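PDB 4PE3: TRAP dicarboxylate transporter-DctP subunit from Rhodobacter sphaeroides, which probably binds an organic acid solute in the periplasm and delivers it to a TRAP membrane transporter. Local coordinates for residues A[183-188]-A[235-240]; A[115-120]-A[307-312]; A[110-115]-A[331-336]; A[191-196]-A[207-212]; A[161-166]-A[170-175]. All blocks are in the same frame, centred on the assembly; numbering follows the deposited sequence.

Contact 1 (A[183-188]-A[235-240]); sequences NVFAAA and PGFHSL
F185, on helix 180-187, drives the far end of its ring into the corner formed by the aromatic side chains of F237 and H238. CG stands beside the backbone N and anti to the carbonyl carbon (chi1 -80°), which swings the ring off the helix so that only CE1, CE2 and CZ do the touching. Toward H238 the meeting is edge-to-face: F185 CE2 comes within 3.8 Å of H238 CD2, and the two planes are turned 66° against each other. The opposite face of the imidazole is covered by CB of S239. On the other flank F185 CZ lies 3.9 Å from F237 CE1, the two rings crossing obliquely. F157 meets both phenylalanines, and W300 stacks on F237, so the contact is one piece of a larger buried aromatic cluster. Were F185 cut back to an alanine, the face of H238 turned to it would probably lose its cover and a gap open beside F237. H238 NE2 is hydrogen-bonded to D213, a ligand of a bound zinc ion together with E155 and Y214. H238 is thus a second-shell residue of a metal site, with F185 and F237 packed behind it, seen here in the ligand-free, open form of the protein.

Contact 2 (A[115-120]-A[307-312]); sequences AWADPA and KFRGIA
A115, in the loop leading into helix 119-128, and R309, on helix 302-320, bring their CA atoms to 5.6 Å, close enough for the arginine to grip the backbone of the loop. The R309 chain is extended from CG to NE, and its NE donates to A115 O at 2.7 Å with a nearly straight N-H...O angle of 163°. The oxygen sits at the edge of the guanidinium group, in its plane, whereas NE stands above the carbonyl plane, 49° out of it, and so off the lone pairs. NH2 adds a second, weak and more bent bond to A115 O (3.2 Å), and passes 4.1 Å from A117 CB. A115 CB points away from the helix and covers the centre of the W116 indole, 3.7 Å above its plane. A little further on, D118 is the N-cap of helix 119-128: its OD2 accepts from A120 N at 2.9 Å. R309 NH1 turns elsewhere, to L342 O near the C-terminus. A leucine in place of R309 would probably leave the buried A115 O without these donors and cut the polar tie between loop, helix and C-terminal tail. With A115 O at its edge and L342 O taking NH1, the guanidinium is probably hindered from turning, and its buried charge is probably eased in part by those two carbonyl dipoles.

Contact 3 (A[110-115]-A[331-336]); sequences ANPVGA and DTLVTY
P112 and A115, the first and last residues of a type II beta turn, press against L333 on helix 324-339. The turn is closed by A115 N donating to P112 O at 3.0 Å, and G114 fills its third position with the positive phi (95°) that calls for glycine. The tight part is at the proline: L333 CD2 reaches P112 CB at 3.6 Å and CG at 4.1 Å, the leucine lying aslant to the pyrrolidine ring. The other branch is looser, CD1 coming no nearer than 4.4 Å to A115 CB. With CG anti to the backbone N (chi1 176°), the fork of L333 is carried out to the turn, and its two methyls divide between P112 and A115. W316 of helix 302-320 touches both L333 and A115 and helps bury this purely apolar meeting, which seats the loop after helix 104-110 on the last helix of the chain. On the opposite side of this helix the character changes. D331 and T335 are exposed there and bond to each other: D331 O takes the backbone N of T335 from one face of its carbonyl plane and, from the other, the hydroxyl OG1 at 2.8 Å.

Contact 4 (A[191-196]-A[207-212]); sequences NPVNLP and GVIDAA
V193 and L195 close from two directions on I209, and what crosses between the two segments is apolar contact. The γ2 methyl of I209 does most of the work: CG2 lies 3.7 Å from V193 CB and nearly as close to both of that valine's methyls, so it sits over the branch point. The same I209 CG2 is 3.8 Å from L195 CD1, and beyond it the two long chains meet tip to tip, I209 CD1 standing 4.0 Å from L195 CD1. This works because I209 carries CG1 between its backbone N and carbonyl carbon (chi1 53°), which puts CG2 beside the N, where V193 comes in. V208 adds looser cover at the exposed border, its carbonyl O 4.4 Å from V193 CG2.

Polar bonding runs to strand 173-175, which lies between the two segments in the sheet. V193 pairs its backbone with V174, L195 O takes R175 NE, and D210 OD2 accepts from K173 N.

In chain order, strand 191-193 is followed by helix 200-206, which ends in a Schellman motif at G207, and then by strand 211-213. Both strands run parallel to 173-175. The result is a beta-alpha-beta crossover that skips one strand, and V193, L195 and I209 form part of the apolar layer between its sheet and its helix, where S203 and L204 also touch I209.

Contact 5 (A[161-166]-A[170-175]); sequences VPLDTV and KGVKVR
V172 slips its side chain under the loop 161-166, where V161 and L163 wait for it. Starting at CB, the chain forks into two methyls with different company. CG2 points into the loop, 4.3 Å from V161 CG2 and 4.4 Å from L163 CD2, an easy rather than a tight fit. CG1, set anti to the backbone N (chi1 178°), turns to the sheet instead. V172 CG1 lies 3.7 Å from V174 CG2, two residues on, in strand 173-175, and it also touches D210 and A211, at the start of strand 211-213. V172 thus packs the loop against the beginnings of strands 173-175 and 211-213.

The other end of the contact is polar, with K170 at the surface. K170 stretches its chain beside the loop, passing A188 O with CG, and curls only at the last bond to bring NZ to a water at 2.8 Å. That water donates in turn to V166 O at 2.7 Å, so a lysine and a backbone carbonyl are linked through solvent; the ammonium probably helps orient the water so that it donates to the carbonyl.

Together these ties close the excursion that leaves strand 157-159 and returns as strand 173-175. Underneath, L163 touches F157 of the first strand and its O accepts from W300. On the far flank V166 packs on K307, F308 and I311 of helix 302-320, so the loop is wedged between that helix and the four-stranded sheet.

Contacts 1, 2 and 3 form a continuous buried region. Contacts 2 and 3 share A115, while N111 of contact 3 bonds to S239 and L240 of contact 1, and F308 of contact 2 packs on F237. Their chemistry nonetheless differs: aromatic rings in contact 1, an arginine holding a carbonyl in contact 2, a leucine on a proline turn in contact 3. Contacts 4 and 5 lie farther out, their centres about 21 and 22 Å from the chain centre, and serve the four-stranded sheet, meeting through strand 173-175. Both combine aliphatic side chains with an exposed border, bridged by water in contact 5. V166 of contact 5 also touches helix 302-320 of contact 2, connecting the outer pair to the core.

Contact 1 (A[183-188]-A[235-240])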
# COMPACT_ATOMS: atom_id res chain seq x y z
N ASN A 183 -2.45 -14.88 7.44
CA ASN A 183 -2.54 -15.08 8.88
C ASN A 183 -3.71 -14.31 9.48
O ASN A 183 -4.37 -14.82 10.39
CB ASN A 183 -1.22 -14.72 9.55
CG ASN A 183 -0.11 -15.69 9.20
OD1 ASN A 183 -0.38 -16.82 8.77
ND2 ASN A 183 1.13 -15.27 9.38
N VAL A 184 -3.99 -13.11 8.97
CA VAL A 184 -5.16 -12.35 9.40
C VAL A 184 -6.45 -13.05 8.96
O VAL A 184 -7.38 -13.20 9.77
CB VAL A 184 -5.11 -10.90 8.89
CG1 VAL A 184 -6.41 -10.18 9.13
CG2 VAL A 184 -3.98 -10.15 9.60
N PHE A 185 -6.54 -13.51 7.72
CA PHE A 185 -7.75 -14.23 7.30
C PHE A 185 -7.96 -15.48 8.13
O PHE A 185 -9.09 -15.75 8.54
CB PHE A 185 -7.79 -14.49 5.78
CG PHE A 185 -8.24 -13.29 5.00
CD1 PHE A 185 -9.55 -12.87 5.08
CD2 PHE A 185 -7.37 -12.56 4.22
CE1 PHE A 185 -9.99 -11.76 4.38
CE2 PHE A 185 -7.82 -11.45 3.52
CZ PHE A 185 -9.11 -11.05 3.62
N ALA A 186 -6.89 -16.22 8.43
CA ALA A 186 -7.01 -17.38 9.31
C ALA A 186 -7.48 -17.00 10.72
O ALA A 186 -8.28 -17.72 11.31
CB ALA A 186 -5.72 -18.12 9.39
N ALA A 187 -6.98 -15.88 11.25
CA ALA A 187 -7.39 -15.43 12.56
C ALA A 187 -8.88 -15.06 12.57
O ALA A 187 -9.55 -15.15 13.61
CB ALA A 187 -6.55 -14.23 12.96
N ALA A 188 -9.40 -14.65 11.42
CA ALA A 188 -10.82 -14.34 11.25
C ALA A 188 -11.67 -15.60 11.00
O ALA A 188 -12.87 -15.51 10.84
CB ALA A 188 -11.03 -13.37 10.10
N PRO A 235 -15.24 0.07 -0.49
CA PRO A 235 -13.79 -0.06 -0.41
C PRO A 235 -13.37 -1.33 0.29
O PRO A 235 -14.11 -1.86 1.11
CB PRO A 235 -13.38 1.18 0.39
CG PRO A 235 -14.43 2.16 0.09
CD PRO A 235 -15.69 1.33 0.11
N GLY A 236 -12.22 -1.87 -0.09
CA GLY A 236 -11.70 -3.03 0.59
C GLY A 236 -11.34 -2.76 2.04
O GLY A 236 -11.40 -1.63 2.53
N PHE A 237 -10.92 -3.82 2.72
CA PHE A 237 -10.72 -3.76 4.17
C PHE A 237 -9.41 -4.38 4.62
O PHE A 237 -9.21 -4.56 5.82
CB PHE A 237 -11.89 -4.45 4.91
CG PHE A 237 -12.12 -5.86 4.48
CD1 PHE A 237 -11.38 -6.88 5.01
CD2 PHE A 237 -13.07 -6.16 3.51
CE1 PHE A 237 -11.56 -8.18 4.61
CE2 PHE A 237 -13.25 -7.45 3.08
CZ PHE A 237 -12.49 -8.47 3.62
N HIS A 238 -8.49 -4.70 3.71
CA HIS A 238 -7.33 -5.45 4.16
C HIS A 238 -5.96 -5.15 3.58
O HIS A 238 -4.97 -5.43 4.25
CB HIS A 238 -7.60 -6.94 4.10
CG HIS A 238 -7.22 -7.55 2.79
ND1 HIS A 238 -8.01 -7.47 1.67
CD2 HIS A 238 -6.11 -8.23 2.43
CE1 HIS A 238 -7.39 -8.06 0.66
NE2 HIS A 238 -6.24 -8.55 1.10
N SER A 239 -5.84 -4.59 2.37
CA SER A 239 -4.53 -4.44 1.75
C SER A 239 -4.36 -3.06 1.11
O SER A 239 -5.10 -2.71 0.18
CB SER A 239 -4.30 -5.51 0.70
OG SER A 239 -3.00 -5.31 0.16
N LEU A 240 -3.41 -2.28 1.60
CA LEU A 240 -3.16 -0.95 1.11
C LEU A 240 -1.65 -0.73 1.17
O LEU A 240 -1.13 -0.24 2.18
CB LEU A 240 -3.92 0.08 1.97
CG LEU A 240 -4.16 1.46 1.36
CD1 LEU A 240 -5.22 2.24 2.16
CD2 LEU A 240 -2.87 2.23 1.29

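Contact 2 (A[115-120]-A[307-312])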
# COMPACT_ATOMS: atom_id res chain seq x y z
N ALA A 115 -5.74 -2.38 8.69
CA ALA A 115 -5.75 -1.08 9.35
C ALA A 115 -6.58 -0.01 8.65
O ALA A 115 -7.11 0.89 9.30
CB ALA A 115 -4.33 -0.58 9.51
N TRP A 116 -6.65 -0.08 7.32
CA TRP A 116 -7.11 1.07 6.54
C TRP A 116 -8.37 0.79 5.72
O TRP A 116 -8.56 -0.30 5.19
CB TRP A 116 -6.01 1.54 5.57
CG TRP A 116 -4.65 1.69 6.20
CD1 TRP A 116 -3.50 1.10 5.79
CD2 TRP A 116 -4.32 2.47 7.34
NE1 TRP A 116 -2.47 1.45 6.61
CE2 TRP A 116 -2.94 2.32 7.56
CE3 TRP A 116 -5.04 3.30 8.20
CZ2 TRP A 116 -2.28 2.93 8.60
CZ3 TRP A 116 -4.36 3.94 9.24
CH2 TRP A 116 -3.00 3.74 9.43
N ALA A 117 -9.22 1.81 5.63
CA ALA A 117 -10.45 1.78 4.83
C ALA A 117 -10.39 2.80 3.69
O ALA A 117 -11.30 2.87 2.87
CB ALA A 117 -11.64 2.06 5.71
N ASP A 118 -9.31 3.59 3.65
CA ASP A 118 -9.14 4.60 2.62
C ASP A 118 -7.71 5.08 2.64
O ASP A 118 -7.11 5.18 3.73
CB ASP A 118 -10.03 5.81 2.87
CG ASP A 118 -10.06 6.74 1.69
OD1 ASP A 118 -10.78 6.45 0.71
OD2 ASP A 118 -9.29 7.71 1.70
N PRO A 119 -7.14 5.45 1.47
CA PRO A 119 -5.75 5.92 1.50
C PRO A 119 -5.55 7.14 2.41
O PRO A 119 -4.47 7.30 2.96
CB PRO A 119 -5.46 6.26 0.04
CG PRO A 119 -6.34 5.35 -0.74
CD PRO A 119 -7.57 5.16 0.09
N ALA A 120 -6.55 8.00 2.56
CA ALA A 120 -6.39 9.18 3.40
C ALA A 120 -6.01 8.81 4.83
O ALA A 120 -5.28 9.55 5.50
CB ALA A 120 -7.64 10.03 3.38
N LYS A 307 -14.08 -3.98 13.82
CA LYS A 307 -13.97 -5.37 14.24
C LYS A 307 -12.84 -6.08 13.48
O LYS A 307 -12.07 -6.83 14.06
CB LYS A 307 -15.32 -6.08 14.07
CG LYS A 307 -16.29 -5.76 15.20
CD LYS A 307 -17.74 -6.09 14.84
CE LYS A 307 -17.89 -7.50 14.38
NZ LYS A 307 -19.33 -7.79 14.07
N PHE A 308 -12.73 -5.83 12.18
CA PHE A 308 -11.66 -6.45 11.40
C PHE A 308 -10.28 -5.98 11.90
O PHE A 308 -9.36 -6.79 12.05
CB PHE A 308 -11.83 -6.20 9.91
CG PHE A 308 -10.95 -7.07 9.07
CD1 PHE A 308 -11.30 -8.39 8.80
CD2 PHE A 308 -9.75 -6.59 8.57
CE1 PHE A 308 -10.48 -9.20 8.03
CE2 PHE A 308 -8.92 -7.40 7.80
CZ PHE A 308 -9.28 -8.70 7.53
N ARG A 309 -10.16 -4.70 12.23
CA ARG A 309 -8.91 -4.21 12.83
C ARG A 309 -8.53 -4.97 14.09
O ARG A 309 -7.37 -5.27 14.33
CB ARG A 309 -8.97 -2.73 13.20
CG ARG A 309 -9.08 -1.84 12.02
CD ARG A 309 -8.85 -0.39 12.39
NE ARG A 309 -9.04 0.39 11.19
CZ ARG A 309 -10.22 0.83 10.74
NH1 ARG A 309 -11.32 0.67 11.47
NH2 ARG A 309 -10.26 1.48 9.58
N GLY A 310 -9.53 -5.25 14.91
CA GLY A 310 -9.29 -5.93 16.17
C GLY A 310 -8.79 -7.34 15.96
O GLY A 310 -7.92 -7.81 16.67
N ILE A 311 -9.33 -8.02 14.96
CA ILE A 311 -8.84 -9.36 14.67
C ILE A 311 -7.41 -9.25 14.14
O ILE A 311 -6.53 -9.99 14.55
CB ILE A 311 -9.74 -10.06 13.64
CG1 ILE A 311 -11.02 -10.50 14.33
CG2 ILE A 311 -9.05 -11.27 13.07
CD1 ILE A 311 -12.26 -10.10 13.61
N ALA A 312 -7.19 -8.32 13.23
CA ALA A 312 -5.88 -8.15 12.60
C ALA A 312 -4.82 -7.78 13.64
O ALA A 312 -3.67 -8.23 13.55
CB ALA A 312 -5.98 -7.10 11.52

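Contact 3 (A[110-115]-A[331-336])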
# COMPACT_ATOMS: atom_id res chain seq x y z
N ALA A 110 4.54 -1.39 6.04
CA ALA A 110 4.27 -1.28 4.62
C ALA A 110 2.84 -1.69 4.30
O ALA A 110 2.21 -1.17 3.37
CB ALA A 110 5.23 -2.13 3.83
N ASN A 111 2.30 -2.63 5.06
CA ASN A 111 0.92 -3.07 4.83
C ASN A 111 0.38 -3.74 6.07
O ASN A 111 0.38 -4.98 6.17
CB ASN A 111 0.85 -4.00 3.62
CG ASN A 111 -0.54 -4.07 3.01
OD1 ASN A 111 -1.49 -3.49 3.49
ND2 ASN A 111 -0.65 -4.81 1.90
N PRO A 112 -0.01 -2.93 7.05
CA PRO A 112 -0.57 -3.50 8.28
C PRO A 112 -1.99 -3.93 8.00
O PRO A 112 -2.93 -3.13 8.02
CB PRO A 112 -0.51 -2.34 9.26
CG PRO A 112 -0.58 -1.11 8.39
CD PRO A 112 0.08 -1.47 7.10
N VAL A 113 -2.10 -5.19 7.61
CA VAL A 113 -3.31 -5.75 7.04
C VAL A 113 -4.50 -5.42 7.92
O VAL A 113 -4.49 -5.69 9.12
CB VAL A 113 -3.14 -7.27 6.87
CG1 VAL A 113 -4.44 -7.91 6.45
CG2 VAL A 113 -2.03 -7.59 5.88
N GLY A 114 -5.50 -4.79 7.33
CA GLY A 114 -6.75 -4.49 8.01
C GLY A 114 -6.85 -3.11 8.65
O GLY A 114 -7.90 -2.68 9.11
N ALA A 115 -5.74 -2.38 8.69
CA ALA A 115 -5.75 -1.08 9.35
C ALA A 115 -6.58 -0.01 8.65
O ALA A 115 -7.11 0.89 9.30
CB ALA A 115 -4.33 -0.58 9.51
N ASP A 331 3.13 -0.08 18.21
CA ASP A 331 2.65 0.84 19.26
C ASP A 331 2.13 2.12 18.64
O ASP A 331 1.08 2.63 19.03
CB ASP A 331 3.76 1.19 20.25
CG ASP A 331 4.14 0.03 21.14
OD1 ASP A 331 3.37 -0.94 21.24
OD2 ASP A 331 5.23 0.10 21.75
N THR A 332 2.87 2.63 17.66
CA THR A 332 2.52 3.89 17.03
C THR A 332 1.23 3.77 16.24
O THR A 332 0.37 4.66 16.30
CB THR A 332 3.69 4.37 16.16
OG1 THR A 332 4.85 4.53 16.99
CG2 THR A 332 3.39 5.70 15.48
N LEU A 333 1.08 2.66 15.51
CA LEU A 333 -0.11 2.39 14.72
C LEU A 333 -1.34 2.22 15.59
O LEU A 333 -2.36 2.83 15.33
CB LEU A 333 0.13 1.12 13.90
CG LEU A 333 -1.09 0.66 13.09
CD1 LEU A 333 -1.47 1.70 12.04
CD2 LEU A 333 -0.79 -0.67 12.42
N VAL A 334 -1.22 1.42 16.63
CA VAL A 334 -2.37 1.16 17.49
C VAL A 334 -2.77 2.42 18.24
O VAL A 334 -3.96 2.69 18.40
CB VAL A 334 -2.09 -0.01 18.46
CG1 VAL A 334 -3.16 -0.09 19.55
CG2 VAL A 334 -2.00 -1.32 17.69
N THR A 335 -1.80 3.20 18.70
CA THR A 335 -2.11 4.48 19.31
C THR A 335 -2.90 5.37 18.35
O THR A 335 -3.91 5.95 18.73
CB THR A 335 -0.83 5.20 19.78
OG1 THR A 335 -0.20 4.41 20.80
CG2 THR A 335 -1.15 6.58 20.35
N TYR A 336 -2.46 5.44 17.10
CA TYR A 336 -3.14 6.25 16.08
C TYR A 336 -4.59 5.80 15.84
O TYR A 336 -5.52 6.60 15.85
CB TYR A 336 -2.34 6.22 14.76
CG TYR A 336 -3.02 6.99 13.66
CD1 TYR A 336 -2.87 8.36 13.56
CD2 TYR A 336 -3.86 6.35 12.76
CE1 TYR A 336 -3.51 9.07 12.58
CE2 TYR A 336 -4.50 7.05 11.78
CZ TYR A 336 -4.34 8.40 11.70
OH TYR A 336 -4.98 9.11 10.72

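Contact 4 (A[191-196]-A[207-212])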
# COMPACT_ATOMS: atom_id res chain seq x y z
N ASN A 191 -10.33 -19.66 5.54
CA ASN A 191 -9.42 -20.72 5.16
C ASN A 191 -8.55 -20.18 4.03
O ASN A 191 -9.00 -20.12 2.88
CB ASN A 191 -10.22 -21.96 4.72
CG ASN A 191 -10.87 -22.64 5.88
OD1 ASN A 191 -10.22 -22.95 6.88
ND2 ASN A 191 -12.17 -22.85 5.79
N PRO A 192 -7.33 -19.73 4.33
CA PRO A 192 -6.52 -19.16 3.25
C PRO A 192 -6.01 -20.21 2.28
O PRO A 192 -5.67 -21.33 2.67
CB PRO A 192 -5.34 -18.49 3.98
CG PRO A 192 -5.33 -19.06 5.36
CD PRO A 192 -6.71 -19.55 5.66
N VAL A 193 -5.99 -19.83 1.00
CA VAL A 193 -5.52 -20.69 -0.07
C VAL A 193 -4.42 -19.94 -0.82
O VAL A 193 -4.55 -18.75 -1.10
CB VAL A 193 -6.69 -21.04 -1.02
CG1 VAL A 193 -6.22 -21.90 -2.19
CG2 VAL A 193 -7.78 -21.75 -0.24
N ASN A 194 -3.36 -20.66 -1.14
CA ASN A 194 -2.15 -20.08 -1.71
C ASN A 194 -2.13 -20.34 -3.22
O ASN A 194 -1.93 -21.48 -3.63
CB ASN A 194 -0.95 -20.74 -1.04
CG ASN A 194 0.31 -19.94 -1.15
OD1 ASN A 194 0.52 -19.21 -2.11
ND2 ASN A 194 1.18 -20.07 -0.15
N LEU A 195 -2.37 -19.30 -4.02
CA LEU A 195 -2.45 -19.40 -5.49
C LEU A 195 -1.81 -18.21 -6.19
O LEU A 195 -1.96 -17.08 -5.74
CB LEU A 195 -3.91 -19.36 -5.93
CG LEU A 195 -4.80 -20.56 -5.67
CD1 LEU A 195 -6.28 -20.15 -5.72
CD2 LEU A 195 -4.52 -21.62 -6.71
N PRO A 196 -1.14 -18.43 -7.32
CA PRO A 196 -0.68 -17.33 -8.18
C PRO A 196 -1.83 -16.55 -8.77
O PRO A 196 -2.93 -17.08 -8.98
CB PRO A 196 0.09 -18.05 -9.29
CG PRO A 196 0.49 -19.35 -8.67
CD PRO A 196 -0.69 -19.73 -7.84
N GLY A 207 -14.58 -23.44 -7.88
CA GLY A 207 -14.98 -23.66 -6.51
C GLY A 207 -13.84 -24.00 -5.58
O GLY A 207 -14.06 -24.34 -4.41
N VAL A 208 -12.60 -23.87 -6.07
CA VAL A 208 -11.42 -24.10 -5.23
C VAL A 208 -11.29 -22.99 -4.19
O VAL A 208 -10.83 -23.21 -3.06
CB VAL A 208 -10.15 -24.13 -6.09
CG1 VAL A 208 -8.91 -24.14 -5.21
CG2 VAL A 208 -10.18 -25.35 -7.00
N ILE A 209 -11.67 -21.78 -4.58
CA ILE A 209 -11.81 -20.66 -3.66
C ILE A 209 -13.19 -20.01 -3.84
O ILE A 209 -13.82 -20.11 -4.89
CB ILE A 209 -10.72 -19.58 -3.88
CG1 ILE A 209 -10.66 -19.17 -5.35
CG2 ILE A 209 -9.36 -20.11 -3.42
CD1 ILE A 209 -9.71 -18.02 -5.64
N ASP A 210 -13.63 -19.34 -2.79
CA ASP A 210 -14.89 -18.62 -2.73
C ASP A 210 -14.70 -17.11 -2.80
O ASP A 210 -15.63 -16.34 -3.05
CB ASP A 210 -15.58 -18.86 -1.36
CG ASP A 210 -15.74 -20.33 -0.97
OD1 ASP A 210 -16.34 -21.11 -1.75
OD2 ASP A 210 -15.34 -20.70 0.16
N ALA A 211 -13.47 -16.67 -2.55
CA ALA A 211 -13.15 -15.25 -2.40
C ALA A 211 -11.64 -15.07 -2.62
O ALA A 211 -10.88 -16.03 -2.58
CB ALA A 211 -13.54 -14.76 -1.01
N ALA A 212 -11.21 -13.83 -2.80
CA ALA A 212 -9.80 -13.60 -3.06
C ALA A 212 -9.35 -12.20 -2.77
O ALA A 212 -10.04 -11.23 -3.05
CB ALA A 212 -9.48 -13.91 -4.53

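Contact 5 (A[161-166]-A[170-175])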
# COMPACT_ATOMS: atom_id res chain seq x y z
N VAL A 161 -19.60 -14.98 -2.26
CA VAL A 161 -20.59 -15.09 -1.20
C VAL A 161 -20.81 -13.73 -0.55
O VAL A 161 -19.91 -12.89 -0.51
CB VAL A 161 -20.17 -16.15 -0.13
CG1 VAL A 161 -20.11 -17.55 -0.74
CG2 VAL A 161 -18.85 -15.78 0.55
N PRO A 162 -22.02 -13.47 -0.06
CA PRO A 162 -22.28 -12.15 0.52
C PRO A 162 -21.60 -11.96 1.87
O PRO A 162 -21.89 -12.71 2.81
CB PRO A 162 -23.79 -12.13 0.68
CG PRO A 162 -24.20 -13.59 0.73
CD PRO A 162 -23.23 -14.31 -0.14
N LEU A 163 -20.69 -10.98 1.94
CA LEU A 163 -19.98 -10.63 3.16
C LEU A 163 -20.34 -9.21 3.57
O LEU A 163 -19.98 -8.25 2.89
CB LEU A 163 -18.48 -10.70 2.92
CG LEU A 163 -17.95 -12.00 2.31
CD1 LEU A 163 -16.50 -11.79 1.95
CD2 LEU A 163 -18.10 -13.22 3.23
N ASP A 164 -21.05 -9.09 4.68
CA ASP A 164 -21.33 -7.79 5.27
C ASP A 164 -20.72 -7.63 6.65
O ASP A 164 -20.66 -6.51 7.16
CB ASP A 164 -22.84 -7.54 5.34
CG ASP A 164 -23.43 -7.37 3.96
OD1 ASP A 164 -23.09 -6.38 3.27
OD2 ASP A 164 -24.18 -8.26 3.52
N THR A 165 -20.28 -8.73 7.26
CA THR A 165 -19.69 -8.67 8.59
C THR A 165 -18.42 -9.53 8.63
O THR A 165 -18.23 -10.41 7.78
CB THR A 165 -20.63 -9.21 9.67
OG1 THR A 165 -20.78 -10.62 9.48
CG2 THR A 165 -22.00 -8.50 9.62
N VAL A 166 -17.58 -9.30 9.64
CA VAL A 166 -16.42 -10.13 9.80
C VAL A 166 -16.80 -11.58 10.02
O VAL A 166 -16.09 -12.49 9.59
CB VAL A 166 -15.55 -9.62 10.95
CG1 VAL A 166 -14.39 -10.54 11.18
CG2 VAL A 166 -15.08 -8.21 10.69
N LYS A 170 -16.08 -16.60 8.23
CA LYS A 170 -15.80 -17.89 8.83
C LYS A 170 -16.04 -18.98 7.80
O LYS A 170 -17.10 -19.04 7.17
CB LYS A 170 -16.66 -18.12 10.08
CG LYS A 170 -16.24 -17.25 11.25
CD LYS A 170 -17.12 -17.47 12.47
CE LYS A 170 -16.61 -16.72 13.69
NZ LYS A 170 -16.49 -15.25 13.45
N GLY A 171 -15.02 -19.81 7.60
CA GLY A 171 -15.13 -20.95 6.70
C GLY A 171 -14.88 -20.66 5.23
O GLY A 171 -14.80 -21.58 4.41
N VAL A 172 -14.77 -19.39 4.86
CA VAL A 172 -14.63 -19.01 3.45
C VAL A 172 -13.23 -19.32 2.98
O VAL A 172 -12.25 -19.00 3.66
CB VAL A 172 -14.94 -17.51 3.27
CG1 VAL A 172 -14.77 -17.07 1.84
CG2 VAL A 172 -16.38 -17.23 3.78
N LYS A 173 -13.13 -19.96 1.81
CA LYS A 173 -11.86 -20.22 1.18
C LYS A 173 -11.42 -18.96 0.46
O LYS A 173 -12.05 -18.57 -0.52
CB LYS A 173 -11.96 -21.39 0.20
CG LYS A 173 -12.16 -22.72 0.92
CD LYS A 173 -12.68 -23.84 0.02
CE LYS A 173 -14.20 -23.72 -0.24
NZ LYS A 173 -14.86 -24.94 -0.86
N VAL A 174 -10.39 -18.30 0.99
CA VAL A 174 -9.93 -17.00 0.48
C VAL A 174 -8.52 -17.09 -0.07
O VAL A 174 -7.58 -17.38 0.67
CB VAL A 174 -9.91 -15.95 1.63
CG1 VAL A 174 -9.43 -14.60 1.12
CG2 VAL A 174 -11.27 -15.83 2.31
N ARG A 175 -8.35 -16.87 -1.37
CA ARG A 175 -7.00 -16.74 -1.90
C ARG A 175 -6.26 -15.60 -1.19
O ARG A 175 -6.70 -14.46 -1.22
CB ARG A 175 -7.02 -16.51 -3.41
CG ARG A 175 -5.63 -16.45 -4.03
CD ARG A 175 -5.11 -15.05 -4.16
NE ARG A 175 -3.81 -15.06 -4.84
CZ ARG A 175 -3.23 -14.00 -5.39
NH1 ARG A 175 -3.81 -12.81 -5.33
NH2 ARG A 175 -2.06 -14.14 -6.01
O HOH W 1 -14.84 -13.92 11.57